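Local coordinates for protein UDP-N-acetylglucosamine 4,6-dehydratase (PDB 3PVZ) that binds NAD and probably acts as a lyase that removes water from the nucleotide sugar UDP-N-acetylglucosamine, at residues 6-10 / 276-280; 16-22 / 242-246; 200-204 / 232-237; 257-261 / 324-328. All blocks are in the same frame, centred on the assembly; numbering follows the deposited sequence. Where two conformers were deposited one is given.

Interaction 1: residues 6-10 / 276-280; sequences SILSL and KYLKQ
L10, the last residue of the short N-terminal helix 7-10, reaches across to K276, Y277 and Q280 near the end of helix 270-280. The second helix belongs to the smaller lobe that, in extended short-chain dehydrogenase/reductases, sits beside the Rossmann domain and carries much of the sugar-nucleotide site. The L10 side chain does most of the work. From CB it leads to CG, anti to the carbonyl carbon (chi1 -83°), and this turns both methyls onto the other helix. The touching begins at CG, which lies 3.7 Å from NE2 of Q280 in the conformer given. CD1 comes obliquely to the ring of Y277, 3.5 Å from its CD1, while CD2 presses on the helix backbone, 3.3 Å from the CA of Y277, and also touches CB of K276 at 3.6 Å. Y277 also packs on F214 and I218 of helix 210-219, and L10 touches F205. K276 adds its aliphatic part: CD rests 3.5 Å from the carbonyl oxygen of L10, and the chain bends at chi4 (-81°). Beside this apolar centre lie the exposed polar side chains of S6, S9 and Q280. The single hydroxyl proton of S9 can go to the S6 carbonyl three residues back or to the amide of Q280, so neither bond is decided, and the Q280 position is itself doubtful because two conformers were modelled. S9 OG stands 2.8 Å from the carbonyl oxygen of S6 and 3.2 Å from OE1 of Q280.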
# COMPACT_ATOMS: atom_id res chain seq x y z
N SER A 6 25.96 -6.46 -0.42
CA SER A 6 25.42 -7.12 0.80
C SER A 6 24.20 -7.97 0.50
O SER A 6 24.16 -9.15 0.87
CB SER A 6 25.06 -6.10 1.86
OG SER A 6 24.92 -6.75 3.11
N ILE A 7 23.20 -7.40 -0.16
CA ILE A 7 22.11 -8.21 -0.69
C ILE A 7 22.71 -9.29 -1.60
O ILE A 7 22.32 -10.46 -1.52
CB ILE A 7 21.03 -7.39 -1.46
CG1 ILE A 7 20.37 -6.36 -0.53
CG2 ILE A 7 19.97 -8.33 -2.07
CD1 ILE A 7 19.18 -5.57 -1.17
N LEU A 8 23.65 -8.90 -2.45
CA LEU A 8 24.34 -9.83 -3.35
C LEU A 8 24.93 -11.01 -2.61
O LEU A 8 24.63 -12.16 -2.92
CB LEU A 8 25.44 -9.13 -4.16
CG LEU A 8 24.95 -8.40 -5.42
CD1 LEU A 8 26.10 -7.64 -6.10
CD2 LEU A 8 24.31 -9.38 -6.41
N SER A 9 25.77 -10.74 -1.61
CA SER A 9 26.33 -11.83 -0.84
C SER A 9 25.21 -12.72 -0.26
O SER A 9 25.35 -13.92 -0.25
CB SER A 9 27.29 -11.33 0.26
OG SER A 9 26.74 -10.23 0.97
N LEU A 10 24.09 -12.14 0.16
CA LEU A 10 22.97 -12.96 0.66
C LEU A 10 22.38 -13.88 -0.40
O LEU A 10 21.97 -14.99 -0.07
CB LEU A 10 21.85 -12.11 1.25
CG LEU A 10 22.08 -11.70 2.69
CD1 LEU A 10 20.93 -10.90 3.18
CD2 LEU A 10 22.27 -12.94 3.58
N LYS A 276 21.90 -17.58 5.88
CA LYS A 276 22.93 -16.61 5.47
C LYS A 276 22.71 -15.25 6.10
O LYS A 276 23.66 -14.57 6.48
CB LYS A 276 22.96 -16.43 3.96
CG LYS A 276 23.75 -17.51 3.25
CD LYS A 276 23.31 -17.66 1.78
CE LYS A 276 23.62 -19.08 1.23
NZ LYS A 276 25.04 -19.27 0.79
N TYR A 277 21.44 -14.86 6.18
CA TYR A 277 21.04 -13.55 6.61
C TYR A 277 21.20 -13.39 8.13
O TYR A 277 21.69 -12.36 8.59
CB TYR A 277 19.60 -13.33 6.15
CG TYR A 277 18.95 -12.07 6.64
CD1 TYR A 277 19.48 -10.83 6.34
CD2 TYR A 277 17.79 -12.13 7.37
CE1 TYR A 277 18.88 -9.68 6.78
CE2 TYR A 277 17.19 -11.01 7.81
CZ TYR A 277 17.72 -9.78 7.52
OH TYR A 277 17.07 -8.69 7.99
N LEU A 278 20.83 -14.41 8.88
CA LEU A 278 21.07 -14.44 10.33
C LEU A 278 22.55 -14.42 10.67
O LEU A 278 22.95 -13.75 11.60
CB LEU A 278 20.42 -15.67 10.96
CG LEU A 278 18.90 -15.64 11.00
CD1 LEU A 278 18.32 -16.99 11.41
CD2 LEU A 278 18.45 -14.55 11.93
N LYS A 279 23.38 -15.12 9.91
CA LYS A 279 24.84 -15.11 10.16
C LYS A 279 25.43 -13.75 9.85
O LYS A 279 26.31 -13.28 10.57
CB LYS A 279 25.55 -16.18 9.34
CG LYS A 279 25.09 -17.58 9.65
CD LYS A 279 26.18 -18.58 9.36
CE LYS A 279 25.72 -20.01 9.58
NZ LYS A 279 26.61 -20.92 8.83
N GLN A 280 24.95 -13.12 8.79
CA GLN A 280 25.41 -11.77 8.44
C GLN A 280 25.00 -10.76 9.54
O GLN A 280 25.68 -9.77 9.74
CB GLN A 280 24.90 -11.35 7.04
CG GLN A 280 25.99 -10.77 6.11
CD GLN A 280 25.57 -10.66 4.63
OE1 GLN A 280 26.01 -11.46 3.78
NE2 GLN A 280 24.74 -9.66 4.31

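Interaction 2: residues 16-22 / 242-246; sequences ELFHQDI and ELCLM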
# COMPACT_ATOMS: atom_id res chain seq x y z
N GLU A 16 27.06 -7.85 -10.01
CA GLU A 16 25.80 -7.44 -10.63
C GLU A 16 25.52 -8.27 -11.89
O GLU A 16 26.43 -8.83 -12.47
CB GLU A 16 25.76 -5.92 -10.93
CG GLU A 16 26.02 -5.01 -9.71
CD GLU A 16 25.03 -3.81 -9.51
OE1 GLU A 16 23.90 -3.73 -10.12
OE2 GLU A 16 25.39 -2.96 -8.65
N LEU A 17 24.25 -8.41 -12.24
CA LEU A 17 23.84 -9.13 -13.45
C LEU A 17 24.12 -8.43 -14.77
O LEU A 17 24.50 -9.08 -15.74
CB LEU A 17 22.35 -9.44 -13.42
CG LEU A 17 21.95 -10.88 -13.14
CD1 LEU A 17 22.39 -11.20 -11.76
CD2 LEU A 17 20.44 -11.06 -13.28
N PHE A 18 23.89 -7.12 -14.84
CA PHE A 18 23.86 -6.43 -16.13
C PHE A 18 25.01 -5.42 -16.32
O PHE A 18 24.94 -4.52 -17.17
CB PHE A 18 22.56 -5.67 -16.24
CG PHE A 18 21.35 -6.49 -15.96
CD1 PHE A 18 21.14 -7.68 -16.62
CD2 PHE A 18 20.39 -6.04 -15.09
CE1 PHE A 18 20.00 -8.41 -16.38
CE2 PHE A 18 19.25 -6.77 -14.85
CZ PHE A 18 19.06 -7.96 -15.47
N HIS A 19 26.05 -5.58 -15.53
CA HIS A 19 27.19 -4.69 -15.60
C HIS A 19 27.68 -4.45 -17.04
O HIS A 19 27.99 -3.31 -17.42
CB HIS A 19 28.31 -5.23 -14.69
CG HIS A 19 29.46 -4.30 -14.57
ND1 HIS A 19 30.62 -4.44 -15.31
CD2 HIS A 19 29.62 -3.17 -13.84
CE1 HIS A 19 31.45 -3.46 -15.02
NE2 HIS A 19 30.87 -2.67 -14.13
N GLN A 20 27.70 -5.49 -17.85
CA GLN A 20 28.15 -5.33 -19.25
C GLN A 20 27.16 -4.55 -20.15
O GLN A 20 27.56 -3.65 -20.89
CB GLN A 20 28.45 -6.71 -19.85
CG GLN A 20 29.61 -7.48 -19.17
CD GLN A 20 29.25 -8.07 -17.76
OE1 GLN A 20 28.07 -8.11 -17.35
NE2 GLN A 20 30.29 -8.50 -17.03
N ASP A 21 25.88 -4.91 -20.09
CA ASP A 21 24.86 -4.22 -20.88
C ASP A 21 24.62 -2.80 -20.44
O ASP A 21 24.48 -1.92 -21.26
CB ASP A 21 23.56 -5.00 -20.84
CG ASP A 21 23.68 -6.37 -21.53
OD1 ASP A 21 24.44 -6.53 -22.51
OD2 ASP A 21 23.02 -7.31 -21.10
N ILE A 22 24.62 -2.56 -19.14
CA ILE A 22 24.47 -1.22 -18.63
C ILE A 22 25.68 -0.34 -19.05
O ILE A 22 25.48 0.77 -19.57
CB ILE A 22 24.30 -1.19 -17.08
CG1 ILE A 22 22.93 -1.73 -16.71
CG2 ILE A 22 24.50 0.27 -16.52
CD1 ILE A 22 21.72 -0.81 -17.17
N GLU A 242 17.20 -1.75 -13.20
CA GLU A 242 17.98 -1.65 -14.43
C GLU A 242 17.30 -2.35 -15.60
O GLU A 242 17.32 -1.86 -16.71
CB GLU A 242 19.39 -2.19 -14.20
CG GLU A 242 20.27 -1.23 -13.43
CD GLU A 242 21.64 -1.83 -13.03
OE1 GLU A 242 21.76 -3.08 -12.90
OE2 GLU A 242 22.58 -1.04 -12.81
N LEU A 243 16.69 -3.49 -15.32
CA LEU A 243 15.95 -4.22 -16.31
C LEU A 243 14.72 -3.44 -16.80
O LEU A 243 14.51 -3.38 -17.99
CB LEU A 243 15.52 -5.58 -15.74
CG LEU A 243 14.76 -6.53 -16.65
CD1 LEU A 243 15.66 -6.99 -17.74
CD2 LEU A 243 14.30 -7.76 -15.85
N CYS A 244 13.92 -2.86 -15.88
CA CYS A 244 12.83 -1.94 -16.29
C CYS A 244 13.29 -0.84 -17.27
O CYS A 244 12.63 -0.58 -18.26
CB CYS A 244 12.22 -1.24 -15.06
SG CYS A 244 11.26 -2.36 -14.03
N LEU A 245 14.40 -0.18 -16.95
CA LEU A 245 14.86 0.98 -17.71
C LEU A 245 15.36 0.54 -19.10
O LEU A 245 15.16 1.26 -20.06
CB LEU A 245 15.98 1.71 -16.99
CG LEU A 245 16.57 3.01 -17.63
CD1 LEU A 245 15.60 4.11 -17.74
CD2 LEU A 245 17.75 3.51 -16.83
N MSE A 246 16.03 -0.61 -19.17
CA MSE A 246 16.53 -1.13 -20.43
C MSE A 246 15.38 -1.50 -21.34
O MSE A 246 15.39 -1.16 -22.50
CB MSE A 246 17.42 -2.35 -20.21
CG MSE A 246 18.75 -2.08 -19.57
SE MSE A 246 19.94 -1.03 -20.64
CE MSE A 246 20.09 -2.19 -22.19
O HOH W 1 23.70 -4.80 -12.82
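A water joins E16 to E242 by giving its hydrogens to both carboxylates and taking one from the backbone of F18. It lies 2.6 Å from OE1 of E242, 2.9 Å from OE1 of E16 and 3.1 Å from N of F18. The two OE1 atoms stand 3.6 Å apart, so the shared donor probably eases the repulsion between the like charges. The other oxygen of E242, OE2, is held by Q238. F18 is the N-cap residue of helix 19-34, the helix that leads into the first strand of the Rossmann domain; its partner, helix 237-250, flanks the same large sheet. The ring of F18 turns an edge to E242, with CD2 3.9 Å from OE1, and carries CB of L17 over one face. CE2 meets CB of L243 at 4.0 Å, and F18, L243 and M246 all pack onto L340 of the sheet. One turn on, I22 runs across E242 at about a right angle, its CG1 3.9 Å from CD of the carboxylate. Bending beyond CG1 (chi2 -67°) swings CD1 onto the selenium of M246, a selenomethionine, at 3.9 Å. D21 points its carboxylate at the backbone amides of D338 and N339.

Interaction 3: residues 200-204 / 232-237; sequences FANVA and RYFVTP. With NAD (nicotinamide-adenine-dinucleotide), chain E; SCN (thiocyanate ion), chain G.
The ring of F234 has CA of A204 at its edge, near the ring plane, and CB of N202 obliquely beside it, 3.8 Å from CD1. The ring of F200 likewise turns an edge to a thiocyanate ion, probably from the crystallisation liquor, with CD1 3.8 Å from the ion's carbon; C6N of the nicotinamide approaches the same ring obliquely. The amide of N202 and the guanidinium of R232 have planes 55° apart and meet through the aliphatic chain, OD1 of N202 lying 3.6 Å from CD of R232. The backbones of strands 202-203 and 231-235 pair in parallel, N202 beside F234 and V203 beside V235. V235 N bonds to O of N202 at 3.0 Å, and A204 N to O of V235 at 2.7 Å and almost straight; the bond from N202 N to O of Y233 is weak. On the other sheet face from N202 and F234, V203 sets CG2 3.9 Å from CG2 of V235. With CG1 anti to the backbone N (chi1 -178°), that branch reaches P237, while CG2 lies by the cofactor's carboxamide. V203 N, turned outward from the pair, donates to O7N of NAD at 2.9 Å and 175°. This backbone bond to the carboxamide helps hold the nicotinamide end of the cofactor, as expected of the Rossmann-type NAD site of the short-chain dehydrogenase/reductase superfamily.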
# COMPACT_ATOMS: atom_id res chain seq x y z
N PHE A 200 10.47 -10.88 -14.38
CA PHE A 200 11.46 -10.87 -13.29
C PHE A 200 11.56 -12.20 -12.54
O PHE A 200 10.59 -12.93 -12.45
CB PHE A 200 11.12 -9.81 -12.24
CG PHE A 200 10.99 -8.40 -12.77
CD1 PHE A 200 12.06 -7.54 -12.80
CD2 PHE A 200 9.75 -7.91 -13.14
CE1 PHE A 200 11.90 -6.22 -13.21
CE2 PHE A 200 9.62 -6.61 -13.58
CZ PHE A 200 10.71 -5.78 -13.64
N ALA A 201 12.76 -12.51 -12.06
CA ALA A 201 13.01 -13.44 -10.96
C ALA A 201 12.48 -12.84 -9.66
O ALA A 201 11.98 -11.73 -9.64
CB ALA A 201 14.53 -13.64 -10.83
N ASN A 202 12.63 -13.54 -8.55
CA ASN A 202 12.30 -12.92 -7.27
C ASN A 202 13.20 -11.75 -6.94
O ASN A 202 14.42 -11.91 -6.89
CB ASN A 202 12.42 -13.95 -6.16
CG ASN A 202 11.30 -14.94 -6.17
OD1 ASN A 202 10.94 -15.47 -7.21
ND2 ASN A 202 10.78 -15.22 -5.01
N VAL A 203 12.62 -10.59 -6.66
CA VAL A 203 13.41 -9.42 -6.33
C VAL A 203 13.73 -9.35 -4.82
O VAL A 203 12.85 -9.10 -4.00
CB VAL A 203 12.73 -8.13 -6.82
CG1 VAL A 203 13.63 -6.92 -6.50
CG2 VAL A 203 12.46 -8.19 -8.34
N ALA A 204 14.99 -9.59 -4.45
CA ALA A 204 15.31 -9.85 -3.02
C ALA A 204 14.83 -8.71 -2.14
O ALA A 204 15.10 -7.56 -2.40
CB ALA A 204 16.80 -10.07 -2.81
N ARG A 232 14.44 -20.51 -5.44
CA ARG A 232 14.22 -19.51 -6.48
C ARG A 232 15.53 -18.91 -6.93
O ARG A 232 16.54 -19.02 -6.23
CB ARG A 232 13.34 -18.35 -5.99
CG ARG A 232 11.95 -18.74 -5.52
CD ARG A 232 11.04 -19.05 -6.68
NE ARG A 232 9.69 -19.36 -6.21
CZ ARG A 232 9.06 -20.53 -6.35
NH1 ARG A 232 9.62 -21.59 -6.94
NH2 ARG A 232 7.82 -20.64 -5.87
N TYR A 233 15.47 -18.26 -8.09
CA TYR A 233 16.43 -17.26 -8.50
C TYR A 233 16.10 -15.89 -7.95
O TYR A 233 14.95 -15.42 -8.04
CB TYR A 233 16.45 -17.13 -10.01
CG TYR A 233 16.87 -18.38 -10.74
CD1 TYR A 233 18.15 -18.90 -10.58
CD2 TYR A 233 16.01 -18.99 -11.63
CE1 TYR A 233 18.57 -20.05 -11.28
CE2 TYR A 233 16.39 -20.14 -12.33
CZ TYR A 233 17.66 -20.66 -12.15
OH TYR A 233 18.00 -21.78 -12.82
N PHE A 234 17.13 -15.22 -7.45
CA PHE A 234 16.98 -13.93 -6.84
C PHE A 234 17.83 -12.86 -7.52
O PHE A 234 18.97 -13.09 -7.89
CB PHE A 234 17.39 -14.02 -5.39
CG PHE A 234 16.46 -14.82 -4.56
CD1 PHE A 234 15.42 -14.21 -3.87
CD2 PHE A 234 16.62 -16.21 -4.45
CE1 PHE A 234 14.55 -14.95 -3.11
CE2 PHE A 234 15.76 -16.94 -3.70
CZ PHE A 234 14.73 -16.33 -3.02
N VAL A 235 17.27 -11.67 -7.63
CA VAL A 235 17.99 -10.50 -8.08
C VAL A 235 17.87 -9.43 -7.03
O VAL A 235 17.03 -9.52 -6.15
CB VAL A 235 17.45 -9.94 -9.39
CG1 VAL A 235 17.70 -10.91 -10.51
CG2 VAL A 235 15.94 -9.63 -9.28
N THR A 236 18.74 -8.42 -7.13
CA THR A 236 18.66 -7.22 -6.32
C THR A 236 17.63 -6.20 -6.85
O THR A 236 17.30 -6.13 -8.06
CB THR A 236 20.03 -6.49 -6.23
OG1 THR A 236 20.37 -5.97 -7.52
CG2 THR A 236 21.15 -7.48 -5.78
N PRO A 237 17.13 -5.37 -5.93
CA PRO A 237 16.32 -4.24 -6.34
C PRO A 237 16.96 -3.46 -7.50
O PRO A 237 16.28 -3.23 -8.49
CB PRO A 237 16.24 -3.39 -5.07
CG PRO A 237 16.30 -4.40 -3.97
CD PRO A 237 17.31 -5.40 -4.46
PA NAD E . 4.89 -3.73 -4.79
O1A NAD E . 3.76 -4.21 -3.92
O2A NAD E . 6.08 -3.40 -3.94
O5B NAD E . 4.59 -2.29 -5.39
C5B NAD E . 3.34 -2.16 -6.11
C4B NAD E . 3.06 -0.66 -6.02
O4B NAD E . 1.88 -0.29 -6.70
C3B NAD E . 2.88 -0.24 -4.52
O3B NAD E . 3.74 0.84 -4.19
C2B NAD E . 1.39 0.15 -4.46
O2B NAD E . 1.06 1.08 -3.43
C1B NAD E . 1.23 0.67 -5.91
N9A NAD E . -0.17 0.69 -6.30
C8A NAD E . -1.05 -0.32 -6.26
N7A NAD E . -2.23 0.06 -6.62
C5A NAD E . -2.12 1.37 -7.01
C6A NAD E . -3.01 2.32 -7.48
N6A NAD E . -4.30 1.92 -7.72
N1A NAD E . -2.60 3.56 -7.73
C2A NAD E . -1.34 3.92 -7.50
N3A NAD E . -0.47 3.05 -7.04
C4A NAD E . -0.82 1.80 -6.79
O3 NAD E . 5.17 -4.83 -5.93
PN NAD E . 6.64 -4.91 -6.61
O1N NAD E . 7.47 -5.98 -5.92
O2N NAD E . 7.41 -3.67 -6.82
O5D NAD E . 6.23 -5.67 -8.01
C5D NAD E . 5.69 -4.76 -8.96
C4D NAD E . 5.28 -5.54 -10.22
O4D NAD E . 6.32 -6.51 -10.57
C3D NAD E . 4.01 -6.36 -9.94
O3D NAD E . 3.21 -6.59 -11.12
C2D NAD E . 4.58 -7.75 -9.55
O2D NAD E . 3.65 -8.81 -9.77
C1D NAD E . 5.77 -7.86 -10.51
N1N NAD E . 6.76 -8.84 -10.06
C2N NAD E . 7.37 -8.64 -8.88
C3N NAD E . 8.32 -9.53 -8.42
C7N NAD E . 8.98 -9.34 -7.11
O7N NAD E . 9.75 -10.23 -6.76
N7N NAD E . 8.73 -8.29 -6.31
C4N NAD E . 8.66 -10.65 -9.21
C5N NAD E . 8.03 -10.81 -10.43
C6N NAD E . 7.06 -9.89 -10.83
S SCN G . 16.32 -8.07 -12.94
C SCN G . 15.31 -9.51 -12.74
N SCN G . 14.62 -10.47 -12.63

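Interaction 4: residues 257-261 / 324-328; sequences FFPKL and EFFTD
F325 is wedged against F258, P259 and L261, and its ring makes the tight part of the contact. The ring stands with CD of P259 over one face, and CG of P259 lies 4.0 Å from its CZ. CE1 is doubly met, 3.3 Å from the carbonyl oxygen of P259 and equally near CD2 of L261. Nearer the backbone, CB of F325 sits 3.6 Å from CD2 of F258, and the two rings lie obliquely with centroids 5.6 Å apart. F258 owes its place to a chi1 of 67°, which sets CG between the backbone N and the carbonyl carbon and turns the ring out from strand 255-259 toward the loop. The same ring then serves a second partner: CZ of F258 touches CD2 of F326 at 3.7 Å, and in both ring pairs the planes are inclined by 35°. Here the packing is looser. F326 is only partly covered in the assembly; its CD2 and CE2 meet F258, and it also leans on I343 of the neighbouring strand. L261 is exposed, although its CD2 methyl turns in. R199 also bonds to the carbonyl oxygen of F325. Between nearest atoms of side chain and ligand, P259 is about 3 Å from a bound thiocyanate and F325 about 8 Å from NAD, which places the contact near the cofactor pocket. Through the F258-F325 and F258-F326 ring pairs, the three phenylalanines form an aromatic cluster joining the end of a Rossmann-sheet strand to a loop.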
# COMPACT_ATOMS: atom_id res chain seq x y z
N PHE A 257 11.70 -8.25 -21.88
CA PHE A 257 13.10 -8.37 -21.43
C PHE A 257 13.14 -9.27 -20.21
O PHE A 257 12.21 -9.28 -19.41
CB PHE A 257 13.65 -6.98 -21.10
CG PHE A 257 14.12 -6.21 -22.28
CD1 PHE A 257 13.47 -6.30 -23.52
CD2 PHE A 257 15.25 -5.38 -22.19
CE1 PHE A 257 13.92 -5.58 -24.63
CE2 PHE A 257 15.70 -4.64 -23.30
CZ PHE A 257 15.05 -4.74 -24.50
N PHE A 258 14.20 -10.06 -20.08
CA PHE A 258 14.40 -10.92 -18.87
C PHE A 258 15.86 -11.22 -18.66
O PHE A 258 16.65 -11.17 -19.61
CB PHE A 258 13.64 -12.23 -18.99
CG PHE A 258 14.17 -13.13 -20.07
CD1 PHE A 258 13.75 -12.98 -21.38
CD2 PHE A 258 15.12 -14.12 -19.79
CE1 PHE A 258 14.26 -13.80 -22.38
CE2 PHE A 258 15.62 -14.92 -20.80
CZ PHE A 258 15.19 -14.76 -22.08
N PRO A 259 16.24 -11.55 -17.41
CA PRO A 259 17.62 -11.88 -17.13
C PRO A 259 17.99 -13.27 -17.59
O PRO A 259 17.29 -14.25 -17.28
CB PRO A 259 17.70 -11.75 -15.61
CG PRO A 259 16.40 -12.09 -15.13
CD PRO A 259 15.44 -11.54 -16.19
N LYS A 260 19.06 -13.33 -18.38
CA LYS A 260 19.60 -14.60 -18.79
C LYS A 260 20.10 -15.35 -17.55
O LYS A 260 20.54 -14.73 -16.57
CB LYS A 260 20.74 -14.42 -19.79
CG LYS A 260 20.29 -13.95 -21.16
CD LYS A 260 21.49 -13.45 -21.97
CE LYS A 260 21.27 -13.55 -23.46
NZ LYS A 260 22.40 -12.93 -24.16
N LEU A 261 19.97 -16.67 -17.56
CA LEU A 261 20.49 -17.48 -16.46
C LEU A 261 21.97 -17.55 -16.73
O LEU A 261 22.38 -18.21 -17.66
CB LEU A 261 19.85 -18.87 -16.44
CG LEU A 261 18.31 -18.97 -16.43
CD1 LEU A 261 17.91 -20.44 -16.28
CD2 LEU A 261 17.61 -18.11 -15.35
N GLU A 324 11.22 -21.26 -15.54
CA GLU A 324 11.56 -20.85 -16.90
C GLU A 324 10.98 -19.49 -17.28
O GLU A 324 9.77 -19.27 -17.16
CB GLU A 324 11.06 -21.88 -17.91
CG GLU A 324 12.15 -22.73 -18.55
CD GLU A 324 12.01 -24.21 -18.24
OE1 GLU A 324 13.02 -24.84 -17.88
OE2 GLU A 324 10.88 -24.74 -18.38
N PHE A 325 11.84 -18.59 -17.78
CA PHE A 325 11.42 -17.29 -18.32
C PHE A 325 10.82 -17.41 -19.73
O PHE A 325 10.09 -16.53 -20.19
CB PHE A 325 12.61 -16.33 -18.39
CG PHE A 325 13.21 -16.02 -17.06
CD1 PHE A 325 14.56 -16.25 -16.81
CD2 PHE A 325 12.43 -15.47 -16.04
CE1 PHE A 325 15.11 -15.96 -15.58
CE2 PHE A 325 12.98 -15.18 -14.81
CZ PHE A 325 14.33 -15.42 -14.58
N PHE A 326 11.14 -18.50 -20.40
CA PHE A 326 10.68 -18.71 -21.77
C PHE A 326 10.45 -20.21 -21.99
O PHE A 326 11.28 -21.03 -21.59
CB PHE A 326 11.69 -18.13 -22.77
CG PHE A 326 13.08 -18.67 -22.60
CD1 PHE A 326 13.56 -19.69 -23.41
CD2 PHE A 326 13.90 -18.18 -21.59
CE1 PHE A 326 14.84 -20.20 -23.25
CE2 PHE A 326 15.18 -18.68 -21.41
CZ PHE A 326 15.66 -19.70 -22.25
N THR A 327 9.32 -20.55 -22.59
CA THR A 327 9.06 -21.92 -23.04
C THR A 327 9.83 -22.13 -24.35
O THR A 327 10.62 -21.25 -24.77
CB THR A 327 7.54 -22.21 -23.27
OG1 THR A 327 7.16 -21.76 -24.58
CG2 THR A 327 6.66 -21.55 -22.20
N ASP A 328 9.57 -23.26 -24.99
CA ASP A 328 10.31 -23.66 -26.19
C ASP A 328 9.66 -23.15 -27.47
O ASP A 328 10.34 -23.04 -28.48
CB ASP A 328 10.46 -25.19 -26.26
CG ASP A 328 11.58 -25.63 -27.21
OD1 ASP A 328 12.58 -24.88 -27.35
OD2 ASP A 328 11.46 -26.72 -27.81

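Interaction 3 lies nearest the middle of the chain, its centre 13 to 14 Å from those of the other three, all of which it touches. Interaction 1, where the N-terminal helix meets the smaller lobe, and interaction 4, at the end of a Rossmann strand, are farthest apart, with centres 26 Å apart and no touch. The elements follow closely in sequence: strand 231-235 of interaction 3 runs into helix 237-250 of interaction 2, which leads to strand 255-259 of interaction 4. The N-terminal segments 6-10 and 16-22 fold back onto later parts, so interactions 2 and 3 nest within the loop closed by interaction 1. Interaction 3 alone holds the nicotinamide, with interaction 4 beside its pocket.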